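Local coordinates for translation initiation factor eif-2b-like protein (Chaetomium thermophilum, PDB 4ZEO) that serves as the delta subunit of eIF2B, the heterodecameric guanine nucleotide exchange factor of eIF2, and probably acts in the regulation of translation initiation, at residues A[221-224]-A[225-228]; A[258-261]-A[262-266]; A[361-364]-A[365-369]; A[374-377]-A[378-381]; A[393-396]-A[397-401]. All blocks are in the same frame, centred on the assembly; numbering follows the deposited sequence.

In the fold
Contacts 1 and 2 lie on successive helices, 224-239 and 246-277; the first clusters sulfur atoms at a helix start, the second widens one turn and mixes apolar with charged groups. Contact 5, a loop after strand 387-391, touches contacts 1, 2 and 3, and much of its chemistry is polar. Contact 3 is a hairpin with a partly exposed turn; its Phe363 meets Phe224 of contact 1. Contact 4, the most buried, is alanine-rich helix against the Rossmann-like parallel sheet, its centre about 31 Å from that of contact 2.

Contact 1: residues A[221-224]-A[225-228]; sequences PMCF and AMGN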
loop_
_atom_site.group_PDB
_atom_site.type_symbol
_atom_site.label_atom_id
_atom_site.label_comp_id
_atom_site.label_asym_id
_atom_site.label_seq_id
_atom_site.Cartn_x
_atom_site.Cartn_y
_atom_site.Cartn_z
ATOM N N PRO A 221 5.825 -14.131 0.313
ATOM C CA PRO A 221 6.615 -13.330 1.242
ATOM C C PRO A 221 5.845 -12.070 1.628
ATOM O O PRO A 221 5.213 -11.437 0.781
ATOM C CB PRO A 221 7.868 -13.001 0.420
ATOM C CG PRO A 221 8.019 -14.184 -0.477
ATOM C CD PRO A 221 6.607 -14.487 -0.891
ATOM N N MET A 222 5.831 -11.759 2.915
ATOM C CA MET A 222 5.048 -10.652 3.432
ATOM C C MET A 222 5.632 -9.290 3.061
ATOM O O MET A 222 6.847 -9.107 3.061
ATOM C CB MET A 222 4.915 -10.764 4.951
ATOM C CG MET A 222 4.126 -11.968 5.407
ATOM S SD MET A 222 3.680 -11.852 7.155
ATOM C CE MET A 222 5.205 -11.200 7.830
ATOM N N CYS A 223 4.745 -8.335 2.783
ATOM C CA CYS A 223 5.138 -6.959 2.528
ATOM C C CYS A 223 5.465 -6.231 3.861
ATOM O O CYS A 223 5.163 -6.740 4.950
ATOM C CB CYS A 223 4.017 -6.237 1.760
ATOM S SG CYS A 223 2.339 -6.342 2.508
ATOM N N PHE A 224 6.088 -5.055 3.777
ATOM C CA PHE A 224 6.440 -4.294 4.978
ATOM C C PHE A 224 5.193 -3.958 5.797
ATOM O O PHE A 224 5.236 -3.987 7.031
ATOM C CB PHE A 224 7.164 -2.997 4.614
ATOM C CG PHE A 224 8.565 -3.198 4.140
ATOM C CD1 PHE A 224 9.216 -4.394 4.344
ATOM C CD2 PHE A 224 9.241 -2.187 3.491
ATOM C CE1 PHE A 224 10.520 -4.587 3.888
ATOM C CE2 PHE A 224 10.546 -2.381 3.038
ATOM C CZ PHE A 224 11.174 -3.593 3.250
ATOM N N ALA A 225 4.081 -3.680 5.098
ATOM C CA ALA A 225 2.822 -3.295 5.742
ATOM C C ALA A 225 2.341 -4.364 6.721
ATOM O O ALA A 225 2.007 -4.057 7.879
ATOM C CB ALA A 225 1.745 -3.019 4.688
ATOM N N MET A 226 2.362 -5.612 6.256
ATOM C CA MET A 226 2.022 -6.756 7.077
ATOM C C MET A 226 3.042 -6.927 8.199
ATOM O O MET A 226 2.676 -7.147 9.346
ATOM C CB MET A 226 1.957 -8.020 6.225
ATOM C CG MET A 226 0.740 -8.098 5.327
ATOM S SD MET A 226 0.829 -9.433 4.106
ATOM C CE MET A 226 0.614 -10.838 5.206
ATOM N N GLY A 227 4.323 -6.801 7.866
ATOM C CA GLY A 227 5.353 -6.942 8.865
ATOM C C GLY A 227 5.173 -5.914 9.971
ATOM O O GLY A 227 5.288 -6.247 11.161
ATOM N N ASN A 228 4.893 -4.665 9.583
ATOM C CA ASN A 228 4.708 -3.582 10.556
ATOM C C ASN A 228 3.474 -3.785 11.429
ATOM O O ASN A 228 3.529 -3.623 12.644
ATOM C CB ASN A 228 4.632 -2.223 9.848
ATOM C CG ASN A 228 5.989 -1.741 9.374
ATOM O OD1 ASN A 228 6.989 -1.961 10.051
ATOM N ND2 ASN A 228 6.033 -1.077 8.208
#
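Gly227 N donates to Cys223 O (3.0 Å, 165° at the hydrogen) and Asn228 N donates to Phe224 O at 2.7 Å. These are the opening i to i+4 bonds of helix 224-239, with Cys223 in the N-cap position. The amide of Asn228 turns its polar atoms to partners beyond the turn: OD1 accepts from Arg231 NH1, while ND2 donates to the carbonyls of Ile395 and Phe397, tying the first turn to the loop 393-401. Packing forms the next layer, and sulfur dominates it. With chi1 at 52°, Cys223 SG sits between its own backbone N and carbonyl carbon, where it rests 3.7 Å from Met226 CG and 4.0 Å from Ala225 CB. A bend about the CG-SD bond of Met226 (chi3 71°) swings its methyl to Met222 CG at 3.7 Å; the two methionines cross at about a right angle. Were this methionine an alanine, Met222 CG and Cys223 SG would probably lose the thioether that lies against both. Outside the turn, Met226 also touches Arg177 and Thr181 of helix 174-191, and Met222 leans on Ile213 and Thr217 of helix 200-219. Where the two methionines meet, Met226 CE also lies 3.8 Å from Met222 SD.

Contact 2: residues A[258-261]-A[262-266]; sequences DFLI and NERIT
Leu260 and Arg264, one turn apart on helix 246-277, meet through their aliphatic parts, Leu260 CD1 lying 3.4 Å from Arg264 CG. The arginine bends at chi2 and chi3 (-58° and -71°), and its NH1 hydrogen-bonds to Thr394 OG1, with a long, weak ion pair from NE to Glu440. One residue earlier in each turn, Phe259 CE2 approaches Glu263 OE2 at 3.3 Å, the ring and carboxylate planes being 76° apart. Behind these side chains stands the backbone. Asn262 N, Glu263 N and Arg264 N bond to the carbonyls of Asp258, Phe259 and Leu260 in the regular i to i+4 pattern. At Ile261 the pattern changes: its O takes Thr266 N, five residues on, at 2.9 Å, and only a weak bond from Ile265 N at 3.0 Å. This wider, pi-type turn at 262-266 is a local departure from the alpha pattern of the turns before it, and one carbonyl there serves two successive amides. Asp258 OD1 forms a salt bridge with Arg186 of helix 174-191. Around the turn, Leu260 and Ile261 press on Leu182 of that helix and Ile265 on its Lys179, while Leu260 and Arg264 also touch Ala229 and Leu232 of helix 224-239.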
loop_
_atom_site.group_PDB
_atom_site.type_symbol
_atom_site.label_atom_id
_atom_site.label_comp_id
_atom_site.label_asym_id
_atom_site.label_seq_id
_atom_site.Cartn_x
_atom_site.Cartn_y
_atom_site.Cartn_z
ATOM N N ASP A 258 -9.388 -2.194 14.463
ATOM C CA ASP A 258 -10.300 -1.286 13.800
ATOM C C ASP A 258 -9.687 0.099 13.710
ATOM O O ASP A 258 -9.828 0.801 12.720
ATOM C CB ASP A 258 -11.636 -1.239 14.543
ATOM C CG ASP A 258 -12.425 -2.524 14.392
ATOM O OD1 ASP A 258 -12.019 -3.393 13.595
ATOM O OD2 ASP A 258 -13.460 -2.668 15.073
ATOM N N PHE A 259 -9.012 0.482 14.775
ATOM C CA PHE A 259 -8.320 1.739 14.822
ATOM C C PHE A 259 -7.172 1.745 13.787
ATOM O O PHE A 259 -6.974 2.716 13.059
ATOM C CB PHE A 259 -7.793 1.968 16.235
ATOM C CG PHE A 259 -7.078 3.258 16.406
ATOM C CD1 PHE A 259 -7.757 4.397 16.774
ATOM C CD2 PHE A 259 -5.716 3.340 16.137
ATOM C CE1 PHE A 259 -7.087 5.589 16.923
ATOM C CE2 PHE A 259 -5.047 4.529 16.265
ATOM C CZ PHE A 259 -5.730 5.655 16.667
ATOM N N LEU A 260 -6.437 0.653 13.701
ATOM C CA LEU A 260 -5.322 0.589 12.774
ATOM C C LEU A 260 -5.789 0.645 11.310
ATOM O O LEU A 260 -5.238 1.395 10.513
ATOM C CB LEU A 260 -4.501 -0.675 13.015
ATOM C CG LEU A 260 -3.142 -0.665 12.317
ATOM C CD1 LEU A 260 -2.199 0.264 13.027
ATOM C CD2 LEU A 260 -2.543 -2.041 12.238
ATOM N N ILE A 261 -6.834 -0.109 10.978
ATOM C CA ILE A 261 -7.374 -0.111 9.627
ATOM C C ILE A 261 -7.836 1.283 9.248
ATOM O O ILE A 261 -7.543 1.790 8.160
ATOM C CB ILE A 261 -8.548 -1.102 9.493
ATOM C CG1 ILE A 261 -8.019 -2.541 9.574
ATOM C CG2 ILE A 261 -9.313 -0.882 8.208
ATOM C CD1 ILE A 261 -9.103 -3.608 9.426
ATOM N N ASN A 262 -8.520 1.935 10.165
ATOM C CA ASN A 262 -8.992 3.261 9.864
ATOM C C ASN A 262 -7.877 4.282 9.678
ATOM O O ASN A 262 -7.873 5.050 8.728
ATOM C CB ASN A 262 -9.936 3.766 10.934
ATOM C CG ASN A 262 -10.341 5.160 10.662
ATOM O OD1 ASN A 262 -10.851 5.448 9.583
ATOM N ND2 ASN A 262 -10.087 6.055 11.599
ATOM N N GLU A 263 -6.942 4.308 10.606
ATOM C CA GLU A 263 -5.897 5.312 10.560
ATOM C C GLU A 263 -4.788 5.031 9.520
ATOM O O GLU A 263 -4.326 5.954 8.848
ATOM C CB GLU A 263 -5.320 5.480 11.956
ATOM C CG GLU A 263 -3.893 5.899 12.028
ATOM C CD GLU A 263 -3.366 5.879 13.450
ATOM O OE1 GLU A 263 -2.611 4.944 13.797
ATOM O OE2 GLU A 263 -3.728 6.795 14.221
ATOM N N ARG A 264 -4.383 3.779 9.352
ATOM C CA ARG A 264 -3.302 3.492 8.428
ATOM C C ARG A 264 -3.774 3.100 7.017
ATOM O O ARG A 264 -2.977 3.030 6.105
ATOM C CB ARG A 264 -2.400 2.376 8.972
ATOM C CG ARG A 264 -2.043 2.429 10.442
ATOM C CD ARG A 264 -1.348 3.707 10.889
ATOM N NE ARG A 264 0.005 3.779 10.375
ATOM C CZ ARG A 264 1.113 3.407 11.010
ATOM N NH1 ARG A 264 2.263 3.537 10.368
ATOM N NH2 ARG A 264 1.101 2.935 12.257
ATOM N N ILE A 265 -5.055 2.824 6.837
ATOM C CA ILE A 265 -5.575 2.446 5.521
ATOM C C ILE A 265 -6.682 3.361 5.027
ATOM O O ILE A 265 -6.478 4.142 4.093
ATOM C CB ILE A 265 -6.107 1.013 5.511
ATOM C CG1 ILE A 265 -4.985 0.049 5.899
ATOM C CG2 ILE A 265 -6.716 0.671 4.134
ATOM C CD1 ILE A 265 -5.402 -1.398 5.951
ATOM N N THR A 266 -7.832 3.304 5.684
ATOM C CA THR A 266 -9.018 4.018 5.213
ATOM C C THR A 266 -8.870 5.541 5.210
ATOM O O THR A 266 -8.998 6.172 4.180
ATOM C CB THR A 266 -10.220 3.607 6.061
ATOM O OG1 THR A 266 -10.167 2.190 6.231
ATOM C CG2 THR A 266 -11.517 3.970 5.379
#

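Contact 3: residues A[361-364]-A[365-369]; sequences AIFA and NGSLH
Ala361 pairs with His369 as an antiparallel hydrogen-bonded pair: Ala361 N donates to His369 O, and His369 N returns a bond to Ala361 O at 2.9 Å. Ile362 follows, opposite Leu368 in a non-hydrogen-bonded pair. Both side chains lie on one face of the sheet, with CG1 of Ile362 4.2 Å from CD1 of Leu368, while the outward backbone of Ile362 bonds to Asn396 and Asp398. Next comes Phe363, whose N donates to Ser367 O at 2.9 Å and whose O accepts from Gly366 N, also at 2.9 Å. Its ring turns an edge to the face of His369 in an offset edge-to-face pair (planes at 72°), CE2 coming 3.5 Å from His369 CB, and it also meets the ring of Phe224. A serine in its place is likely to leave the face of His369 without its aromatic neighbour and open a gap toward Phe224. Ala364 leads the chain into Asn365, where chi1 of 74° aims OD1 at Ser367. OD1 accepts from Ser367 N (3.0 Å), above the amide plane, which makes an Asx turn, and additionally from Ser367 OG (2.7 Å), in plane on a lone pair. Gly366 has a positive phi, which favours glycine. The type I turn from Phe363 to Gly366, with Asn-Gly last and Gly366 as bulge residue, makes the classic G1-bulge beta hairpin of strands 361-362 and 368-371.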
loop_
_atom_site.group_PDB
_atom_site.type_symbol
_atom_site.label_atom_id
_atom_site.label_comp_id
_atom_site.label_asym_id
_atom_site.label_seq_id
_atom_site.Cartn_x
_atom_site.Cartn_y
_atom_site.Cartn_z
ATOM N N ALA A 361 6.420 -0.356 -1.336
ATOM C CA ALA A 361 7.118 -0.088 -0.081
ATOM C C ALA A 361 8.160 0.998 -0.223
ATOM O O ALA A 361 8.578 1.343 -1.336
ATOM C CB ALA A 361 7.792 -1.360 0.447
ATOM N N ILE A 362 8.598 1.522 0.920
ATOM C CA ILE A 362 9.740 2.422 0.938
ATOM C C ILE A 362 10.762 1.867 1.908
ATOM O O ILE A 362 10.449 1.544 3.052
ATOM C CB ILE A 362 9.339 3.842 1.306
ATOM C CG1 ILE A 362 8.382 4.364 0.237
ATOM C CG2 ILE A 362 10.571 4.711 1.423
ATOM C CD1 ILE A 362 8.104 5.783 0.298
ATOM N N PHE A 363 11.981 1.697 1.421
ATOM C CA PHE A 363 13.043 1.100 2.213
ATOM C C PHE A 363 13.631 2.132 3.156
ATOM O O PHE A 363 13.361 3.331 3.038
ATOM C CB PHE A 363 14.134 0.530 1.298
ATOM C CG PHE A 363 13.698 -0.660 0.495
ATOM C CD1 PHE A 363 13.564 -1.903 1.089
ATOM C CD2 PHE A 363 13.393 -0.531 -0.849
ATOM C CE1 PHE A 363 13.157 -2.994 0.352
ATOM C CE2 PHE A 363 12.980 -1.609 -1.580
ATOM C CZ PHE A 363 12.863 -2.844 -0.980
ATOM N N ALA A 364 14.452 1.646 4.079
ATOM C CA ALA A 364 15.116 2.467 5.083
ATOM C C ALA A 364 16.023 3.526 4.448
ATOM O O ALA A 364 16.181 4.616 4.987
ATOM C CB ALA A 364 15.902 1.584 6.022
ATOM N N ASN A 365 16.638 3.192 3.318
ATOM C CA ASN A 365 17.481 4.141 2.575
ATOM C C ASN A 365 16.684 5.159 1.758
ATOM O O ASN A 365 17.255 5.975 1.047
ATOM C CB ASN A 365 18.466 3.381 1.672
ATOM C CG ASN A 365 17.809 2.774 0.453
ATOM O OD1 ASN A 365 16.573 2.655 0.361
ATOM N ND2 ASN A 365 18.629 2.346 -0.481
ATOM N N GLY A 366 15.364 5.067 1.809
ATOM C CA GLY A 366 14.506 6.024 1.139
ATOM C C GLY A 366 14.102 5.643 -0.280
ATOM O O GLY A 366 13.464 6.421 -0.969
ATOM N N SER A 367 14.488 4.468 -0.747
ATOM C CA SER A 367 14.140 4.075 -2.110
ATOM C C SER A 367 12.762 3.451 -2.176
ATOM O O SER A 367 12.262 2.922 -1.188
ATOM C CB SER A 367 15.188 3.119 -2.696
ATOM O OG SER A 367 15.280 1.934 -1.930
ATOM N N LEU A 368 12.165 3.513 -3.358
ATOM C CA LEU A 368 10.808 3.061 -3.570
ATOM C C LEU A 368 10.811 1.715 -4.278
ATOM O O LEU A 368 11.441 1.547 -5.324
ATOM C CB LEU A 368 10.014 4.084 -4.375
ATOM C CG LEU A 368 8.641 3.614 -4.886
ATOM C CD1 LEU A 368 7.567 3.533 -3.751
ATOM C CD2 LEU A 368 8.188 4.511 -6.031
ATOM N N HIS A 369 10.153 0.751 -3.643
ATOM C CA HIS A 369 9.887 -0.553 -4.210
ATOM C C HIS A 369 8.573 -0.468 -4.991
ATOM O O HIS A 369 7.535 -0.180 -4.427
ATOM C CB HIS A 369 9.804 -1.587 -3.097
ATOM C CG HIS A 369 9.963 -2.994 -3.563
ATOM N ND1 HIS A 369 9.028 -3.972 -3.301
ATOM C CD2 HIS A 369 10.947 -3.595 -4.275
ATOM C CE1 HIS A 369 9.431 -5.112 -3.828
ATOM N NE2 HIS A 369 10.590 -4.911 -4.425
#

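Contact 4: residues A[374-377]-A[378-381]; sequences TADV and AMAA
Met379 folds back along the turn before it, its N bonding to Ala375 O at 2.8 Å and its side chain following the same route. This is one of four successive backbone bonds that run in the regular i to i+4 sequence of an alpha helix: Ala378 N to Thr374 O, Ala380 N to Asp376 O and Ala381 N to Val377 O, each at 3.0 Å, complete the set. Two further polar bonds belong to the helix start. Thr374 OG1 bonds to Pro371 O, and Asp427 OD2 accepts from Ala375 N, a place where a carboxylate would probably be favoured by the helix dipole. Further along, Ala378 O bonds to Thr382 OG1. Apolar contacts are fewer, as alanines supply half of the residues. The chain of Met379 bends at chi3 (-71°), which carries its methyl over the preceding turn to 4.2 Å from Ala375 CB. That methyl also approaches the acidic neighbour, Met379 CE lying 3.9 Å from Asp376 OD1, the two side chains running side by side in the same direction. The small side chains probably allow the helix to lie close to the sheet. Ala378 and Thr374 touch Leu357, and Val377 and Ala381 touch Val355, all on strand 354-358; Thr374 and Val377 also reach Tyr289 of strand 285-289. Helix 374-384 thus forms part of the connection between parallel strands 354-358 and 387-391, a beta-alpha-beta crossover into which the hairpin of strands 361-362 and 368-371 is inserted, with strand 426-429 meeting its first turn.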
loop_
_atom_site.group_PDB
_atom_site.type_symbol
_atom_site.label_atom_id
_atom_site.label_comp_id
_atom_site.label_asym_id
_atom_site.label_seq_id
_atom_site.Cartn_x
_atom_site.Cartn_y
_atom_site.Cartn_z
ATOM N N THR A 374 9.031 1.734 -13.067
ATOM C CA THR A 374 8.819 2.958 -12.291
ATOM C C THR A 374 10.107 3.776 -12.180
ATOM O O THR A 374 10.090 5.010 -12.290
ATOM C CB THR A 374 8.309 2.642 -10.865
ATOM O OG1 THR A 374 7.021 2.025 -10.953
ATOM C CG2 THR A 374 8.207 3.912 -9.996
ATOM N N ALA A 375 11.221 3.069 -11.964
ATOM C CA ALA A 375 12.533 3.687 -11.826
ATOM C C ALA A 375 12.956 4.431 -13.090
ATOM O O ALA A 375 13.533 5.513 -13.006
ATOM C CB ALA A 375 13.582 2.643 -11.466
ATOM N N ASP A 376 12.659 3.859 -14.256
ATOM C CA ASP A 376 13.030 4.511 -15.511
ATOM C C ASP A 376 12.283 5.832 -15.648
ATOM O O ASP A 376 12.865 6.831 -16.075
ATOM C CB ASP A 376 12.764 3.592 -16.700
ATOM C CG ASP A 376 13.505 2.289 -16.584
ATOM O OD1 ASP A 376 14.703 2.242 -16.912
ATOM O OD2 ASP A 376 12.911 1.306 -16.123
ATOM N N VAL A 377 11.007 5.830 -15.266
ATOM C CA VAL A 377 10.184 7.036 -15.297
ATOM C C VAL A 377 10.731 8.121 -14.353
ATOM O O VAL A 377 10.920 9.267 -14.772
ATOM C CB VAL A 377 8.724 6.719 -14.905
ATOM C CG1 VAL A 377 7.860 7.979 -14.938
ATOM C CG2 VAL A 377 8.156 5.682 -15.841
ATOM N N ALA A 378 11.018 7.744 -13.104
ATOM C CA ALA A 378 11.583 8.664 -12.111
ATOM C C ALA A 378 12.975 9.183 -12.519
ATOM O O ALA A 378 13.299 10.348 -12.310
ATOM C CB ALA A 378 11.653 8.000 -10.740
ATOM N N MET A 379 13.814 8.310 -13.059
ATOM C CA MET A 379 15.128 8.740 -13.526
ATOM C C MET A 379 15.038 9.739 -14.684
ATOM O O MET A 379 15.759 10.743 -14.710
ATOM C CB MET A 379 15.965 7.536 -13.954
ATOM C CG MET A 379 16.479 6.689 -12.781
ATOM S SD MET A 379 17.617 5.361 -13.254
ATOM C CE MET A 379 16.487 4.244 -14.066
ATOM N N ALA A 380 14.153 9.459 -15.638
ATOM C CA ALA A 380 13.966 10.331 -16.799
ATOM C C ALA A 380 13.455 11.709 -16.387
ATOM O O ALA A 380 13.895 12.728 -16.900
ATOM C CB ALA A 380 13.010 9.682 -17.803
ATOM N N ALA A 381 12.517 11.723 -15.451
ATOM C CA ALA A 381 11.943 12.953 -14.946
ATOM C C ALA A 381 12.971 13.780 -14.146
ATOM O O ALA A 381 13.092 15.001 -14.348
ATOM C CB ALA A 381 10.732 12.629 -14.109
#

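Contact 5: residues A[393-396]-A[397-401]; sequences ETIN and FDRER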
loop_
_atom_site.group_PDB
_atom_site.type_symbol
_atom_site.label_atom_id
_atom_site.label_comp_id
_atom_site.label_asym_id
_atom_site.label_seq_id
_atom_site.Cartn_x
_atom_site.Cartn_y
_atom_site.Cartn_z
ATOM N N GLU A 393 1.533 5.252 2.024
ATOM C CA GLU A 393 1.092 5.201 3.418
ATOM C C GLU A 393 2.307 4.909 4.291
ATOM O O GLU A 393 3.199 4.177 3.879
ATOM C CB GLU A 393 0.006 4.123 3.615
ATOM C CG GLU A 393 -1.244 4.339 2.774
ATOM C CD GLU A 393 -1.185 3.700 1.362
ATOM O OE1 GLU A 393 -0.076 3.376 0.849
ATOM O OE2 GLU A 393 -2.270 3.514 0.768
ATOM N N THR A 394 2.312 5.436 5.507
ATOM C CA THR A 394 3.452 5.277 6.407
ATOM C C THR A 394 3.696 3.819 6.754
ATOM O O THR A 394 4.834 3.428 6.994
ATOM C CB THR A 394 3.267 6.068 7.736
ATOM O OG1 THR A 394 2.088 5.621 8.411
ATOM C CG2 THR A 394 3.157 7.527 7.471
ATOM N N ILE A 395 2.628 3.025 6.776
ATOM C CA ILE A 395 2.686 1.597 7.149
ATOM C C ILE A 395 3.540 0.776 6.139
ATOM O O ILE A 395 4.014 -0.308 6.447
ATOM C CB ILE A 395 1.237 0.994 7.257
ATOM C CG1 ILE A 395 1.211 -0.342 7.998
ATOM C CG2 ILE A 395 0.588 0.820 5.879
ATOM C CD1 ILE A 395 1.246 -0.248 9.478
ATOM N N ASN A 396 3.729 1.330 4.945
ATOM C CA ASN A 396 4.544 0.729 3.899
ATOM C C ASN A 396 6.054 1.028 4.064
ATOM O O ASN A 396 6.871 0.467 3.349
ATOM C CB ASN A 396 4.068 1.207 2.516
ATOM C CG ASN A 396 2.730 0.591 2.094
ATOM O OD1 ASN A 396 2.517 -0.609 2.237
ATOM N ND2 ASN A 396 1.826 1.417 1.593
ATOM N N PHE A 397 6.407 1.939 4.968
ATOM C CA PHE A 397 7.811 2.245 5.243
ATOM C C PHE A 397 8.487 1.167 6.054
ATOM O O PHE A 397 7.880 0.538 6.926
ATOM C CB PHE A 397 7.963 3.570 5.993
ATOM C CG PHE A 397 7.773 4.785 5.136
ATOM C CD1 PHE A 397 6.579 4.982 4.460
ATOM C CD2 PHE A 397 8.749 5.760 5.060
ATOM C CE1 PHE A 397 6.376 6.103 3.681
ATOM C CE2 PHE A 397 8.562 6.894 4.290
ATOM C CZ PHE A 397 7.367 7.067 3.596
ATOM N N ASP A 398 9.754 0.944 5.756
ATOM C CA ASP A 398 10.566 0.081 6.584
ATOM C C ASP A 398 11.080 0.966 7.704
ATOM O O ASP A 398 11.964 1.775 7.494
ATOM C CB ASP A 398 11.711 -0.531 5.785
ATOM C CG ASP A 398 12.486 -1.562 6.571
ATOM O OD1 ASP A 398 13.672 -1.778 6.260
ATOM O OD2 ASP A 398 11.905 -2.164 7.496
ATOM N N ARG A 399 10.492 0.869 8.882
ATOM C CA ARG A 399 10.893 1.751 9.970
ATOM C C ARG A 399 12.009 1.097 10.770
ATOM O O ARG A 399 12.844 1.785 11.363
ATOM C CB ARG A 399 9.701 2.089 10.866
ATOM C CG ARG A 399 8.404 2.169 10.101
ATOM C CD ARG A 399 7.270 2.656 10.964
ATOM N NE ARG A 399 5.978 2.338 10.363
ATOM C CZ ARG A 399 5.064 1.572 10.951
ATOM N NH1 ARG A 399 3.922 1.317 10.339
ATOM N NH2 ARG A 399 5.287 1.066 12.155
ATOM N N GLU A 400 12.019 -0.234 10.762
ATOM C CA GLU A 400 13.048 -1.025 11.437
ATOM C C GLU A 400 14.073 -1.623 10.463
ATOM O O GLU A 400 13.804 -2.663 9.854
ATOM C CB GLU A 400 12.400 -2.156 12.234
ATOM C CG GLU A 400 11.854 -1.763 13.598
ATOM C CD GLU A 400 12.411 -2.652 14.702
ATOM O OE1 GLU A 400 12.392 -3.901 14.530
ATOM O OE2 GLU A 400 12.883 -2.119 15.745
ATOM N N ARG A 401 15.223 -0.952 10.319
ATOM C CA ARG A 401 16.414 -1.453 9.606
ATOM C C ARG A 401 17.529 -0.403 9.573
ATOM O O ARG A 401 17.366 0.714 10.064
ATOM C CB ARG A 401 16.092 -1.891 8.172
ATOM C CG ARG A 401 16.023 -3.415 7.987
ATOM C CD ARG A 401 16.023 -3.794 6.505
ATOM N NE ARG A 401 15.091 -4.887 6.210
ATOM C CZ ARG A 401 14.782 -5.309 4.982
ATOM N NH1 ARG A 401 13.929 -6.318 4.828
ATOM N NH2 ARG A 401 15.317 -4.727 3.910
#
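Thr394 O accepts a hydrogen bond from Phe397 N at 3.0 Å, the donor standing 57° above the carbonyl plane. One residue earlier the same i to i+3 step is made by Asn396 N and Glu393 O (3.1 Å), and together they define a short 3-10 turn at 394-396. The Phe397 side chain turns back beside this turn: with CG beside the backbone N (chi1 -76°), its ring edge faces Glu393 O nearly in plane, CD1 lying 3.5 Å from that oxygen. Arg399 also reaches back, extended from CG to NE, to place its guanidinium beside Ile395, where NH1 approaches CD1 at 3.2 Å. NE comes to 3.7 Å from Thr394 O, which lies at the edge of the guanidinium near its plane. The polar side chains of the turn have partners of their own: Thr394 OG1 hydrogen-bonds to Glu440, Glu393 OE2 forms a salt bridge with Arg293, and Asn396 OD1 hydrogen-bonds to Ser174. Beyond, Asp398 and the poorly ordered Arg401 attract one another by charge alone. This 3-10 turn follows the C-terminal end of parallel strand 387-391 of the Rossmann-like sheet and packs against helices 174-191, 224-239 and 246-277.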